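Local coordinates for protein secretion chaperonin CsaA (Picrophilus torridus, PDB 5ZDI) that probably binds tRNA through an OB-fold domain and may act as a chaperone in protein secretion, at residues P71-A75 and N76-E80. Sequence-based numbering, arbitrary orientation.
Sequences PKQIA and NFISE
In Gln73, CG stands opposite the backbone N (chi1 -175°) and the chain then bends at chi2 (100°), which carries the amide past CG1 of Ile78 and back toward the turn. On that same face Ile78 sets CG2 opposite its own N, turning this methyl to Pro71, whose CB it meets at 3.5 Å, while its CG1 lies 4.0 Å from Gln73 OE1. The Gln73 amide suits the place because it can bond to the loop: NE2 donates to Ala75 O at 2.9 Å, with the acceptor almost in the amide plane. A water accepts from the same NE2 and bonds weakly to Asn76 O.

The backbone forms a beta hairpin with a two-residue loop, a type II' turn from Ile74 to Phe77; its strands, 72-74 and 77-88, belong to the antiparallel sheet of the putative tRNA-binding domain (OB clan). Ala75 takes the first inner position with a positive phi (48°), unusual for a residue with a CB, and Asn76 follows as a polar residue at the exposed bend. Ile74 and Phe77 exchange two backbone hydrogen bonds across the turn, that from Ile74 N to Phe77 O being nearly straight (2.8 Å). Lys72 and Ser79 repeat the exchange farther along, Ser79 N reaching Lys72 O at 2.8 Å.

Ile74, Phe77 and Ser79 share the other face, where the two hydrophobic side chains pack on Phe23 and the Ser79 hydroxyl bonds to Ser47 N, joining the hairpin to strand 43-48. Two reciprocal pairs of backbone hydrogen bonds thus fix the register, and the Gln73 amide supplies a donor to Ala75 O, a turn carbonyl that takes no part in the ladder.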
ATOM      1  N   PRO A  71       4.580 -18.217  -7.160  1.00 22.96           N
ATOM      2  CA  PRO A  71       4.637 -17.636  -8.524  1.00 22.80           C
ATOM      3  C   PRO A  71       3.400 -17.990  -9.284  1.00 24.58           C
ATOM      4  O   PRO A  71       2.792 -19.048  -9.058  1.00 22.75           O
ATOM      5  CB  PRO A  71       5.888 -18.252  -9.137  1.00 23.74           C
ATOM      6  CG  PRO A  71       6.252 -19.395  -8.282  1.00 24.88           C
ATOM      7  CD  PRO A  71       5.699 -19.161  -6.899  1.00 23.77           C
ATOM      8  N   LYS A  72       2.937 -17.082 -10.136  1.00 24.27           N
ATOM      9  CA  LYS A  72       1.665 -17.278 -10.845  1.00 27.36           C
ATOM     10  C   LYS A  72       2.017 -17.337 -12.334  1.00 29.81           C
ATOM     11  O   LYS A  72       2.597 -16.379 -12.901  1.00 25.41           O
ATOM     12  CB  LYS A  72       0.764 -16.073 -10.565  1.00 34.23           C
ATOM     13  CG  LYS A  72      -0.611 -16.095 -11.200  1.00 40.64           C
ATOM     14  CD  LYS A  72      -1.705 -16.121 -10.135  1.00 53.61           C
ATOM     15  CE  LYS A  72      -3.041 -15.724 -10.742  1.00 59.87           C
ATOM     16  NZ  LYS A  72      -3.354 -16.555 -11.943  1.00 63.17           N
ATOM     17  N   GLN A  73       1.694 -18.447 -12.981  1.00 28.82           N
ATOM     18  CA  GLN A  73       1.844 -18.555 -14.427  1.00 33.32           C
ATOM     19  C   GLN A  73       0.670 -17.836 -15.117  1.00 33.58           C
ATOM     20  O   GLN A  73      -0.513 -18.033 -14.763  1.00 32.10           O
ATOM     21  CB  GLN A  73       1.831 -20.002 -14.838  1.00 37.72           C
ATOM     22  CG  GLN A  73       2.109 -20.217 -16.319  1.00 43.56           C
ATOM     23  CD  GLN A  73       3.522 -20.629 -16.596  1.00 48.32           C
ATOM     24  OE1 GLN A  73       4.180 -21.248 -15.745  1.00 57.62           O
ATOM     25  NE2 GLN A  73       4.003 -20.318 -17.796  1.00 51.98           N
ATOM     26  N   ILE A  74       0.988 -17.006 -16.110  1.00 30.74           N
ATOM     27  CA  ILE A  74      -0.016 -16.396 -16.935  1.00 31.85           C
ATOM     28  C   ILE A  74       0.536 -16.564 -18.357  1.00 32.73           C
ATOM     29  O   ILE A  74       1.639 -16.087 -18.672  1.00 28.26           O
ATOM     30  CB  ILE A  74      -0.193 -14.904 -16.635  1.00 32.37           C
ATOM     31  CG1 ILE A  74      -0.544 -14.671 -15.164  1.00 35.58           C
ATOM     32  CG2 ILE A  74      -1.260 -14.292 -17.563  1.00 36.97           C
ATOM     33  CD1 ILE A  74      -0.503 -13.236 -14.712  1.00 34.42           C
ATOM     34  N   ALA A  75      -0.188 -17.323 -19.198  1.00 33.70           N
ATOM     35  CA  ALA A  75       0.363 -17.801 -20.459  1.00 34.16           C
ATOM     36  C   ALA A  75       1.732 -18.394 -20.255  1.00 33.93           C
ATOM     37  O   ALA A  75       1.893 -19.279 -19.420  1.00 42.15           O
ATOM     38  CB  ALA A  75       0.345 -16.676 -21.526  1.00 37.44           C
ATOM     39  N   ASN A  76       2.720 -17.907 -20.996  1.00 32.02           N
ATOM     40  CA  ASN A  76       4.133 -18.275 -20.897  1.00 33.36           C
ATOM     41  C   ASN A  76       5.012 -17.393 -19.982  1.00 31.50           C
ATOM     42  O   ASN A  76       6.229 -17.407 -20.090  1.00 30.11           O
ATOM     43  CB  ASN A  76       4.730 -18.141 -22.305  1.00 40.39           C
ATOM     44  CG  ASN A  76       4.702 -16.686 -22.821  1.00 47.66           C
ATOM     45  OD1 ASN A  76       3.741 -15.918 -22.587  1.00 45.49           O
ATOM     46  ND2 ASN A  76       5.767 -16.297 -23.524  1.00 57.31           N
ATOM     47  N   PHE A  77       4.397 -16.613 -19.093  1.00 27.84           N
ATOM     48  CA  PHE A  77       5.126 -15.652 -18.244  1.00 23.17           C
ATOM     49  C   PHE A  77       4.837 -16.006 -16.790  1.00 21.72           C
ATOM     50  O   PHE A  77       3.716 -16.407 -16.469  1.00 24.86           O
ATOM     51  CB  PHE A  77       4.581 -14.269 -18.578  1.00 24.63           C
ATOM     52  CG  PHE A  77       5.171 -13.147 -17.766  1.00 21.52           C
ATOM     53  CD1 PHE A  77       6.494 -12.759 -17.912  1.00 21.35           C
ATOM     54  CD2 PHE A  77       4.376 -12.496 -16.833  1.00 23.76           C
ATOM     55  CE1 PHE A  77       6.995 -11.689 -17.158  1.00 21.67           C
ATOM     56  CE2 PHE A  77       4.891 -11.432 -16.071  1.00 22.02           C
ATOM     57  CZ  PHE A  77       6.180 -11.028 -16.235  1.00 19.82           C
ATOM     58  N   ILE A  78       5.827 -15.836 -15.930  1.00 21.75           N
ATOM     59  CA  ILE A  78       5.631 -16.036 -14.494  1.00 20.98           C
ATOM     60  C   ILE A  78       5.676 -14.684 -13.785  1.00 17.96           C
ATOM     61  O   ILE A  78       6.725 -14.025 -13.751  1.00 18.82           O
ATOM     62  CB  ILE A  78       6.704 -16.981 -13.908  1.00 24.44           C
ATOM     63  CG1 ILE A  78       6.627 -18.331 -14.614  1.00 28.75           C
ATOM     64  CG2 ILE A  78       6.505 -17.147 -12.416  1.00 24.15           C
ATOM     65  CD1 ILE A  78       7.799 -19.229 -14.286  1.00 30.31           C
ATOM     66  N   SER A  79       4.552 -14.373 -13.164  1.00 18.33           N
ATOM     67  CA  SER A  79       4.389 -13.167 -12.372  1.00 18.70           C
ATOM     68  C   SER A  79       4.737 -13.562 -10.939  1.00 17.85           C
ATOM     69  O   SER A  79       4.047 -14.376 -10.333  1.00 20.77           O
ATOM     70  CB  SER A  79       3.013 -12.629 -12.466  1.00 17.91           C
ATOM     71  OG  SER A  79       2.931 -11.409 -11.745  1.00 20.21           O
ATOM     72  N   GLU A  80       5.763 -12.915 -10.409  1.00 18.57           N
ATOM     73  CA  GLU A  80       6.378 -13.282  -9.127  1.00 17.82           C
ATOM     74  C   GLU A  80       5.934 -12.442  -7.976  1.00 16.14           C
ATOM     75  O   GLU A  80       6.131 -12.837  -6.820  1.00 17.47           O
ATOM     76  CB  GLU A  80       7.854 -13.232  -9.205  1.00 18.85           C
ATOM     77  CG  GLU A  80       8.407 -14.266 -10.182  1.00 19.37           C
ATOM     78  CD  GLU A  80       9.919 -14.066 -10.454  1.00 21.19           C
ATOM     79  OE1 GLU A  80      10.390 -12.974 -10.884  1.00 19.28           O
ATOM     80  OE2 GLU A  80      10.665 -15.070 -10.274  1.00 25.99           O
TER
HETATM   81  O   HOH W   1       6.639 -19.631 -18.160  1.00 51.66           O